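Local coordinates for DUF3809 domain-containing protein (Deinococcus radiodurans, PDB 3NQN) that is of unknown function but binds calcium ions and belongs to a family grouped with the Bet v 1-like folds, at residues 8-14 with 103-109; 31-37 with 146-151; 75-81 with 93-99. All coordinates share one frame; numbering follows the deposited sequence.

Contacts 1 and 3 are neighbouring strand pairs of one antiparallel sheet, their centres about 11 Å apart, joined by probable hydrogen bonds from Gln96 N to Ala108 O (2.8 Å) and Thr98 N to Ala106 O (3.0 Å). Contact 2 joins the long helix 122-153, which packs on that sheet, to the loop after helix 28-31, and touches contact 1 where Phe109 CG meets Leu147 CD1 at 3.3 Å. Contacts 2 and 3 do not touch, their nearest atoms being about 5 Å apart. The side chains of Glu7 and Glu141, calcium ligands seen in this protein but without the ion in this chain, lie about 3 Å from that of Ser9 and about 7 Å from that of Gln8.

Contact 1. Residues 8-14 with 103-109; sequences QSFTLRH and GEMAFAF
Phe10 and Phe107 face each other at the middle of this antiparallel strand pair, their backbones bonded both ways (Phe10 N to Phe107 O 2.9 Å). Phe10 CG stands between the backbone N and the carbonyl carbon (chi1 59°), which swings the ring across to the partner strand. Phe107 CB then lies over one ring face, 3.8 Å from the centroid, a CH-pi contact. The rings are nearly parallel (20°) but slid apart, Phe10 CE2 touching Phe107 CD2 at 3.5 Å. The Phe10 ring also packs on Pro148 and Leu151 of helix 122-153. With an alanine here, Phe107 CB would probably lose its aromatic cover and a gap would open toward that helix. Along this tight face, Met105, a selenomethionine, rests CE 4.0 Å from Leu12 CB and turns SE to the edge of the His14 ring, whose ND1 is bonded to His16 N.

The other face is looser and more exposed: Ser9 and Thr11 lie beside Ala108 and Ala106. It ends in a salt bridge, Arg13 NH1 to Glu104 OE2 at 2.7 Å, in one modelled conformer of each, so perhaps not permanent. OE2 lies in the guanidinium plane and is met on its anti side, NH1 well out of the carboxylate plane; the planes are 66° apart. An outer strand with a largely apolar face under a long C-terminal helix is consistent with the helix-grip fold of Bet v 1-like proteins.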
loop_
_atom_site.group_PDB
_atom_site.type_symbol
_atom_site.label_atom_id
_atom_site.label_comp_id
_atom_site.label_asym_id
_atom_site.label_seq_id
_atom_site.Cartn_x
_atom_site.Cartn_y
_atom_site.Cartn_z
ATOM N N GLN A 8 -12.085 1.689 -22.798
ATOM C CA GLN A 8 -11.213 1.588 -23.968
ATOM C C GLN A 8 -11.635 0.385 -24.803
ATOM O O GLN A 8 -12.012 -0.663 -24.258
ATOM C CB GLN A 8 -9.742 1.467 -23.551
ATOM C CG GLN A 8 -8.746 1.386 -24.702
ATOM C CD GLN A 8 -8.735 2.638 -25.596
ATOM O OE1 GLN A 8 -9.573 2.794 -26.481
ATOM N NE2 GLN A 8 -7.754 3.491 -25.398
ATOM N N SER A 9 -11.665 0.564 -26.119
ATOM C CA SER A 9 -11.969 -0.532 -27.015
ATOM C C SER A 9 -11.104 -0.443 -28.263
ATOM O O SER A 9 -10.776 0.652 -28.741
ATOM C CB SER A 9 -13.460 -0.579 -27.361
ATOM O OG SER A 9 -13.959 0.698 -27.680
ATOM N N PHE A 10 -10.706 -1.600 -28.771
ATOM C CA PHE A 10 -9.793 -1.637 -29.900
ATOM C C PHE A 10 -9.672 -3.032 -30.464
ATOM O O PHE A 10 -10.051 -4.016 -29.821
ATOM C CB PHE A 10 -8.404 -1.125 -29.467
ATOM C CG PHE A 10 -7.783 -1.920 -28.348
ATOM C CD1 PHE A 10 -8.094 -1.628 -27.019
ATOM C CD2 PHE A 10 -6.894 -2.948 -28.615
ATOM C CE1 PHE A 10 -7.544 -2.362 -25.982
ATOM C CE2 PHE A 10 -6.344 -3.693 -27.573
ATOM C CZ PHE A 10 -6.657 -3.391 -26.260
ATOM N N THR A 11 -9.119 -3.107 -31.660
ATOM C CA THR A 11 -8.896 -4.379 -32.344
ATOM C C THR A 11 -7.424 -4.545 -32.653
ATOM O O THR A 11 -6.727 -3.577 -32.827
ATOM C CB THR A 11 -9.712 -4.484 -33.654
ATOM O OG1 THR A 11 -9.478 -3.326 -34.471
ATOM C CG2 THR A 11 -11.193 -4.610 -33.355
ATOM N N LEU A 12 -6.973 -5.798 -32.680
ATOM C CA LEU A 12 -5.583 -6.162 -33.011
ATOM C C LEU A 12 -5.598 -7.523 -33.646
ATOM O O LEU A 12 -6.362 -8.386 -33.231
ATOM C CB LEU A 12 -4.725 -6.301 -31.750
ATOM C CG LEU A 12 -4.376 -5.103 -30.911
ATOM C CD1 LEU A 12 -3.593 -5.575 -29.680
ATOM C CD2 LEU A 12 -3.555 -4.101 -31.738
ATOM N N ARG A 13 -4.709 -7.747 -34.602
ATOM C CA ARG A 13 -4.600 -9.042 -35.244
ATOM C C ARG A 13 -3.465 -9.858 -34.632
ATOM O O ARG A 13 -2.353 -9.363 -34.459
ATOM C CB ARG A 13 -4.373 -8.877 -36.748
ATOM C CG ARG A 13 -4.149 -10.196 -37.491
ATOM C CD ARG A 13 -4.726 -10.133 -38.885
ATOM N NE ARG A 13 -4.322 -11.261 -39.712
ATOM C CZ ARG A 13 -5.094 -11.802 -40.644
ATOM N NH1 ARG A 13 -6.332 -11.364 -40.808
ATOM N NH2 ARG A 13 -4.649 -12.819 -41.374
ATOM N N HIS A 14 -3.754 -11.101 -34.274
ATOM C CA HIS A 14 -2.707 -11.978 -33.779
ATOM C C HIS A 14 -2.040 -12.561 -35.027
ATOM O O HIS A 14 -2.709 -13.153 -35.843
ATOM C CB HIS A 14 -3.287 -13.108 -32.910
ATOM C CG HIS A 14 -2.250 -13.859 -32.134
ATOM N ND1 HIS A 14 -1.262 -14.610 -32.741
ATOM C CD2 HIS A 14 -2.047 -13.979 -30.803
ATOM C CE1 HIS A 14 -0.490 -15.144 -31.814
ATOM N NE2 HIS A 14 -0.946 -14.783 -30.631
ATOM N N GLY A 103 -7.413 -14.703 -36.768
ATOM C CA GLY A 103 -6.692 -14.168 -35.612
ATOM C C GLY A 103 -7.047 -12.731 -35.252
ATOM O O GLY A 103 -6.369 -12.109 -34.462
ATOM N N GLU A 104 -8.114 -12.217 -35.825
ATOM C CA GLU A 104 -8.582 -10.872 -35.520
ATOM C C GLU A 104 -9.124 -10.830 -34.081
ATOM O O GLU A 104 -10.059 -11.555 -33.755
ATOM C CB GLU A 104 -9.689 -10.475 -36.505
ATOM C CG GLU A 104 -9.262 -10.471 -37.991
ATOM C CD GLU A 104 -8.259 -9.375 -38.315
ATOM O OE1 GLU A 104 -8.113 -8.449 -37.497
ATOM O OE2 GLU A 104 -7.629 -9.433 -39.396
HETATM N N MSE A 105 -8.536 -9.996 -33.233
HETATM C CA MSE A 105 -8.985 -9.876 -31.849
HETATM C C MSE A 105 -9.662 -8.531 -31.591
HETATM O O MSE A 105 -9.279 -7.515 -32.158
HETATM C CB MSE A 105 -7.806 -10.049 -30.887
HETATM C CG MSE A 105 -7.125 -11.421 -31.000
HETATM SE SE MSE A 105 -5.605 -11.571 -29.873
HETATM C CE MSE A 105 -4.458 -10.144 -30.564
ATOM N N ALA A 106 -10.683 -8.561 -30.745
ATOM C CA ALA A 106 -11.395 -7.365 -30.310
ATOM C C ALA A 106 -11.309 -7.316 -28.798
ATOM O O ALA A 106 -11.522 -8.332 -28.120
ATOM C CB ALA A 106 -12.881 -7.403 -30.758
ATOM N N PHE A 107 -11.006 -6.132 -28.273
ATOM C CA PHE A 107 -10.925 -5.911 -26.845
ATOM C C PHE A 107 -11.784 -4.724 -26.445
ATOM O O PHE A 107 -11.907 -3.759 -27.196
ATOM C CB PHE A 107 -9.477 -5.611 -26.446
ATOM C CG PHE A 107 -8.529 -6.735 -26.708
ATOM C CD1 PHE A 107 -8.296 -7.695 -25.739
ATOM C CD2 PHE A 107 -7.850 -6.829 -27.930
ATOM C CE1 PHE A 107 -7.421 -8.760 -25.983
ATOM C CE2 PHE A 107 -6.975 -7.873 -28.173
ATOM C CZ PHE A 107 -6.756 -8.841 -27.196
ATOM N N ALA A 108 -12.380 -4.823 -25.256
ATOM C CA ALA A 108 -13.051 -3.725 -24.602
ATOM C C ALA A 108 -12.719 -3.830 -23.103
ATOM O O ALA A 108 -12.863 -4.916 -22.499
ATOM C CB ALA A 108 -14.566 -3.808 -24.809
ATOM N N PHE A 109 -12.254 -2.733 -22.524
ATOM C CA PHE A 109 -11.967 -2.665 -21.085
ATOM C C PHE A 109 -12.707 -1.537 -20.444
ATOM O O PHE A 109 -12.890 -0.481 -21.057
ATOM C CB PHE A 109 -10.486 -2.476 -20.843
ATOM C CG PHE A 109 -9.674 -3.675 -21.178
ATOM C CD1 PHE A 109 -9.465 -4.668 -20.234
ATOM C CD2 PHE A 109 -9.172 -3.851 -22.457
ATOM C CE1 PHE A 109 -8.755 -5.798 -20.541
ATOM C CE2 PHE A 109 -8.447 -4.983 -22.771
ATOM C CZ PHE A 109 -8.245 -5.965 -21.801
#

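Contact 2. Residues 31-37 with 146-151; sequences ALAGVRF and ALPEGL
Val35 holds CG1 anti to its backbone N (chi1 169°) and CG2 anti to the carbonyl carbon, spreading the two methyls over different leucines of the helix. CG1 reaches Leu147 CD2 at 3.8 Å, and CG2 lies alongside Leu151 CD1, also at 3.8 Å. Between these leucines the backbones come together, Val35 CA being 4.0 Å from Gly150 CA; a side chain on Gly150 would run into Val35 CA, so the glycine permits the close approach. Arg36 bends at chi3 (72°), bringing NH1 to Glu149 OE1 at 3.0 Å. The hydrogen bond within this salt bridge is weak, its N-H bent well away from the oxygen at the guanidinium edge; the carboxylate is turned 75° from the guanidinium. Phe37 CZ covers part of one guanidinium face, while the edge of the same ring receives Ala146 CB, 3.6 Å from CE2.

Two waters fill in for direct backbone bonds. Water 1 accepts from Gly34 N and donates to Ala31 O and Gly150 O, tying the type I turn at residues 32-35 to the helix; water 2 links Arg36 N with Ala146 O. The helix is kinked at Pro148, which packs on Gln8 of strand 5-13, as Leu151 does on Leu12. The loop after helix 28-31 thus lies on one side of helix 122-153, whose Leu147 and Leu151 also reach the phenylalanines of strand 104-114.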
loop_
_atom_site.group_PDB
_atom_site.type_symbol
_atom_site.label_atom_id
_atom_site.label_comp_id
_atom_site.label_asym_id
_atom_site.label_seq_id
_atom_site.Cartn_x
_atom_site.Cartn_y
_atom_site.Cartn_z
ATOM N N ALA A 31 -1.748 -12.301 -22.470
ATOM C CA ALA A 31 -2.439 -11.071 -22.896
ATOM C C ALA A 31 -1.928 -9.822 -22.190
ATOM O O ALA A 31 -1.799 -8.784 -22.813
ATOM C CB ALA A 31 -3.967 -11.215 -22.681
ATOM N N LEU A 32 -1.648 -9.920 -20.891
ATOM C CA LEU A 32 -1.209 -8.753 -20.114
ATOM C C LEU A 32 0.320 -8.664 -19.855
ATOM O O LEU A 32 0.758 -7.819 -19.094
ATOM C CB LEU A 32 -1.951 -8.699 -18.787
ATOM C CG LEU A 32 -3.480 -8.726 -18.863
ATOM C CD1 LEU A 32 -4.069 -8.816 -17.451
ATOM C CD2 LEU A 32 -4.028 -7.501 -19.626
ATOM N N ALA A 33 1.107 -9.500 -20.512
ATOM C CA ALA A 33 2.592 -9.503 -20.305
ATOM C C ALA A 33 3.268 -8.101 -20.414
ATOM O O ALA A 33 4.104 -7.743 -19.579
ATOM C CB ALA A 33 3.266 -10.502 -21.263
ATOM N N GLY A 34 2.877 -7.316 -21.413
ATOM C CA GLY A 34 3.489 -6.012 -21.648
ATOM C C GLY A 34 2.640 -4.822 -21.242
ATOM O O GLY A 34 2.951 -3.690 -21.580
ATOM N N VAL A 35 1.563 -5.065 -20.516
ATOM C CA VAL A 35 0.672 -3.975 -20.109
ATOM C C VAL A 35 1.289 -3.133 -18.983
ATOM O O VAL A 35 1.821 -3.667 -18.024
ATOM C CB VAL A 35 -0.694 -4.516 -19.717
ATOM C CG1 VAL A 35 -1.546 -3.448 -19.050
ATOM C CG2 VAL A 35 -1.401 -5.072 -20.976
ATOM N N ARG A 36 1.220 -1.815 -19.128
ATOM C CA ARG A 36 1.777 -0.903 -18.142
ATOM C C ARG A 36 0.678 -0.314 -17.269
ATOM O O ARG A 36 -0.520 -0.375 -17.606
ATOM C CB ARG A 36 2.522 0.255 -18.832
ATOM C CG ARG A 36 3.815 -0.137 -19.588
ATOM C CD ARG A 36 4.103 0.859 -20.720
ATOM N NE ARG A 36 4.556 2.134 -20.228
ATOM C CZ ARG A 36 4.329 3.314 -20.808
ATOM N NH1 ARG A 36 3.576 3.424 -21.901
ATOM N NH2 ARG A 36 4.833 4.408 -20.255
ATOM N N PHE A 37 1.113 0.258 -16.142
ATOM C CA PHE A 37 0.263 0.974 -15.190
ATOM C C PHE A 37 -0.637 0.077 -14.373
ATOM O O PHE A 37 -1.523 0.559 -13.666
ATOM C CB PHE A 37 -0.517 2.094 -15.879
ATOM C CG PHE A 37 0.342 2.977 -16.735
ATOM C CD1 PHE A 37 1.339 3.758 -16.163
ATOM C CD2 PHE A 37 0.179 3.007 -18.121
ATOM C CE1 PHE A 37 2.153 4.582 -16.957
ATOM C CE2 PHE A 37 0.981 3.823 -18.913
ATOM C CZ PHE A 37 1.969 4.612 -18.330
ATOM N N ALA A 146 -3.375 3.540 -22.570
ATOM C CA ALA A 146 -2.159 2.794 -22.913
ATOM C C ALA A 146 -2.422 1.310 -23.223
ATOM O O ALA A 146 -1.530 0.613 -23.692
ATOM C CB ALA A 146 -1.092 2.932 -21.772
ATOM N N LEU A 147 -3.639 0.837 -22.984
ATOM C CA LEU A 147 -3.946 -0.590 -23.178
ATOM C C LEU A 147 -3.648 -1.141 -24.571
ATOM O O LEU A 147 -3.095 -2.219 -24.686
ATOM C CB LEU A 147 -5.394 -0.929 -22.780
ATOM C CG LEU A 147 -5.615 -1.323 -21.339
ATOM C CD1 LEU A 147 -7.108 -1.603 -21.086
ATOM C CD2 LEU A 147 -4.750 -2.545 -20.961
ATOM N N PRO A 148 -4.048 -0.424 -25.635
ATOM C CA PRO A 148 -3.735 -0.974 -26.956
ATOM C C PRO A 148 -2.225 -1.213 -27.159
ATOM O O PRO A 148 -1.832 -2.241 -27.688
ATOM C CB PRO A 148 -4.268 0.093 -27.909
ATOM C CG PRO A 148 -5.459 0.694 -27.138
ATOM C CD PRO A 148 -5.001 0.705 -25.703
ATOM N N GLU A 149 -1.415 -0.253 -26.736
ATOM C CA GLU A 149 0.032 -0.359 -26.795
ATOM C C GLU A 149 0.501 -1.585 -25.995
ATOM O O GLU A 149 1.278 -2.410 -26.489
ATOM C CB GLU A 149 0.659 0.922 -26.208
ATOM C CG GLU A 149 2.197 0.959 -26.239
ATOM C CD GLU A 149 2.772 2.215 -25.606
ATOM O OE1 GLU A 149 2.258 2.660 -24.540
ATOM O OE2 GLU A 149 3.762 2.747 -26.161
ATOM N N GLY A 150 -0.032 -1.726 -24.778
ATOM C CA GLY A 150 0.327 -2.831 -23.890
ATOM C C GLY A 150 -0.045 -4.193 -24.418
ATOM O O GLY A 150 0.760 -5.111 -24.373
ATOM N N LEU A 151 -1.279 -4.351 -24.888
ATOM C CA LEU A 151 -1.671 -5.616 -25.463
ATOM C C LEU A 151 -0.832 -5.934 -26.702
ATOM O O LEU A 151 -0.398 -7.064 -26.879
ATOM C CB LEU A 151 -3.174 -5.665 -25.788
ATOM C CG LEU A 151 -4.022 -6.265 -24.655
ATOM C CD1 LEU A 151 -4.170 -5.286 -23.500
ATOM C CD2 LEU A 151 -5.331 -6.664 -25.150
HETATM O O HOH W 1 0.744 -7.723 -23.357
HETATM O O HOH W 2 -0.031 -0.789 -21.336
#

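Contact 3. Residues 75-81 with 93-99; sequences QGAELRP and VSGQATA
Val93 O lies 3.7 Å from Pro81 CB, a packing contact, and accepts a hydrogen bond from Ser68 OG of strand 60-73. At Ser94, in one of its two conformers, OG stands anti to the carbonyl carbon (chi1 -50°) and comes up against the proline ring, 3.1 Å from Pro81 CD, a short contact that remains tentative. Gly95 is bonded to Leu79 in both directions, and its O receives Leu79 N at 2.8 Å. Leu79 CB lies 3.9 Å from Gly95 N.

Gln96 turns to the other face and meets Glu78 there, the two aliphatic parts touching CG to CG at 3.9 Å. Beyond them the flat ends are steeply inclined, amide and carboxylate planes 74° apart. Gln96 NE2 donates to Gln110 OE1 and to water 3, which also lies within bonding reach of Glu78 OE1 and Leu79 O. Arg80 grips the same carboxylate side-on, NE on OE1 (2.9 Å) and NH2 on OE2, both from above the carboxylate plane; two nitrogens on two oxygens limit its rotation and would tend to balance its charge.

Ala97 pairs with Ala77 less evenly, since Ala77 N to Ala97 O is stretched to 3.3 Å while Ala97 N to Ala77 O is shorter. A side chain on Gly76 would collide with Ala97 O. Thr98 lays CB beside Gln75 CB, and Ala99 closes the pairing through N to Gln75 O at 2.7 Å. Arg26 and Val25 of helix 18-26 cover Ala77 and Ala97. This is a beta hairpin set between strands 60-73 and 104-114 in an antiparallel meander, consistent with the sheet of Bet v 1-like folds.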
loop_
_atom_site.group_PDB
_atom_site.type_symbol
_atom_site.label_atom_id
_atom_site.label_comp_id
_atom_site.label_asym_id
_atom_site.label_seq_id
_atom_site.Cartn_x
_atom_site.Cartn_y
_atom_site.Cartn_z
ATOM N N GLN A 75 -15.692 -17.468 -27.560
ATOM C CA GLN A 75 -14.853 -16.701 -28.501
ATOM C C GLN A 75 -13.618 -16.085 -27.846
ATOM O O GLN A 75 -12.856 -15.378 -28.499
ATOM C CB GLN A 75 -15.646 -15.546 -29.099
ATOM C CG GLN A 75 -16.952 -15.896 -29.704
ATOM C CD GLN A 75 -17.513 -14.736 -30.465
ATOM O OE1 GLN A 75 -18.384 -14.018 -29.971
ATOM N NE2 GLN A 75 -16.934 -14.462 -31.625
ATOM N N GLY A 76 -13.442 -16.295 -26.546
ATOM C CA GLY A 76 -12.300 -15.690 -25.852
ATOM C C GLY A 76 -12.364 -15.792 -24.341
ATOM O O GLY A 76 -12.340 -16.877 -23.789
ATOM N N ALA A 77 -12.454 -14.645 -23.681
ATOM C CA ALA A 77 -12.456 -14.597 -22.228
ATOM C C ALA A 77 -12.860 -13.218 -21.761
ATOM O O ALA A 77 -12.776 -12.237 -22.522
ATOM C CB ALA A 77 -11.056 -14.938 -21.687
ATOM N N GLU A 78 -13.277 -13.136 -20.503
ATOM C CA GLU A 78 -13.595 -11.863 -19.862
ATOM C C GLU A 78 -12.908 -11.765 -18.518
ATOM O O GLU A 78 -12.536 -12.786 -17.915
ATOM C CB GLU A 78 -15.086 -11.760 -19.554
ATOM C CG GLU A 78 -16.002 -11.718 -20.715
ATOM C CD GLU A 78 -17.454 -11.695 -20.272
ATOM O OE1 GLU A 78 -17.790 -10.936 -19.315
ATOM O OE2 GLU A 78 -18.256 -12.419 -20.870
ATOM N N LEU A 79 -12.764 -10.528 -18.043
ATOM C CA LEU A 79 -12.472 -10.256 -16.636
ATOM C C LEU A 79 -13.725 -9.643 -16.050
ATOM O O LEU A 79 -14.284 -8.686 -16.612
ATOM C CB LEU A 79 -11.317 -9.264 -16.468
ATOM C CG LEU A 79 -9.940 -9.711 -16.941
ATOM C CD1 LEU A 79 -8.935 -8.649 -16.616
ATOM C CD2 LEU A 79 -9.536 -11.051 -16.307
ATOM N N ARG A 80 -14.187 -10.210 -14.952
ATOM C CA ARG A 80 -15.328 -9.681 -14.228
ATOM C C ARG A 80 -14.877 -9.284 -12.814
ATOM O O ARG A 80 -14.329 -10.088 -12.100
ATOM C CB ARG A 80 -16.435 -10.703 -14.185
ATOM C CG ARG A 80 -17.039 -10.942 -15.536
ATOM C CD ARG A 80 -18.165 -11.929 -15.490
ATOM N NE ARG A 80 -18.610 -12.260 -16.840
ATOM C CZ ARG A 80 -19.319 -13.338 -17.152
ATOM N NH1 ARG A 80 -19.679 -14.208 -16.207
ATOM N NH2 ARG A 80 -19.672 -13.550 -18.407
ATOM N N PRO A 81 -15.073 -8.000 -12.448
ATOM C CA PRO A 81 -14.513 -7.432 -11.223
ATOM C C PRO A 81 -15.128 -7.951 -9.957
ATOM O O PRO A 81 -16.325 -8.240 -9.921
ATOM C CB PRO A 81 -14.822 -5.932 -11.364
ATOM C CG PRO A 81 -16.017 -5.875 -12.198
ATOM C CD PRO A 81 -15.870 -7.006 -13.185
ATOM N N VAL A 93 -11.913 -3.558 -12.442
ATOM C CA VAL A 93 -11.387 -3.742 -13.788
ATOM C C VAL A 93 -12.187 -4.814 -14.523
ATOM O O VAL A 93 -12.272 -5.971 -14.076
ATOM C CB VAL A 93 -9.913 -4.152 -13.765
ATOM C CG1 VAL A 93 -9.400 -4.436 -15.213
ATOM C CG2 VAL A 93 -9.056 -3.063 -13.099
ATOM N N SER A 94 -12.854 -4.411 -15.590
ATOM C CA SER A 94 -13.643 -5.334 -16.412
ATOM C C SER A 94 -13.066 -5.343 -17.812
ATOM O O SER A 94 -12.489 -4.363 -18.247
ATOM C CB SER A 94 -15.102 -4.890 -16.489
ATOM O OG SER A 94 -15.646 -4.616 -15.220
ATOM N N GLY A 95 -13.216 -6.464 -18.503
ATOM C CA GLY A 95 -12.745 -6.582 -19.870
ATOM C C GLY A 95 -13.366 -7.751 -20.602
ATOM O O GLY A 95 -13.766 -8.774 -19.984
ATOM N N GLN A 96 -13.509 -7.591 -21.912
ATOM C CA GLN A 96 -14.022 -8.636 -22.757
ATOM C C GLN A 96 -13.134 -8.720 -23.994
ATOM O O GLN A 96 -12.702 -7.690 -24.540
ATOM C CB GLN A 96 -15.478 -8.377 -23.170
ATOM C CG GLN A 96 -16.467 -8.029 -22.003
ATOM C CD GLN A 96 -16.361 -6.571 -21.559
ATOM O OE1 GLN A 96 -16.255 -5.678 -22.382
ATOM N NE2 GLN A 96 -16.422 -6.334 -20.237
ATOM N N ALA A 97 -12.849 -9.945 -24.424
ATOM C CA ALA A 97 -11.990 -10.180 -25.570
ATOM C C ALA A 97 -12.550 -11.292 -26.431
ATOM O O ALA A 97 -13.008 -12.336 -25.919
ATOM C CB ALA A 97 -10.558 -10.543 -25.109
ATOM N N THR A 98 -12.494 -11.096 -27.742
ATOM C CA THR A 98 -12.917 -12.139 -28.672
ATOM C C THR A 98 -11.832 -12.332 -29.728
ATOM O O THR A 98 -11.093 -11.410 -30.034
ATOM C CB THR A 98 -14.221 -11.788 -29.372
ATOM O OG1 THR A 98 -14.023 -10.613 -30.163
ATOM C CG2 THR A 98 -15.331 -11.551 -28.362
ATOM N N ALA A 99 -11.711 -13.563 -30.212
ATOM C CA ALA A 99 -10.778 -13.920 -31.282
ATOM C C ALA A 99 -11.612 -14.510 -32.400
ATOM O O ALA A 99 -12.504 -15.344 -32.158
ATOM C CB ALA A 99 -9.768 -14.924 -30.796
HETATM O O HOH W 3 -16.565 -8.406 -18.210
#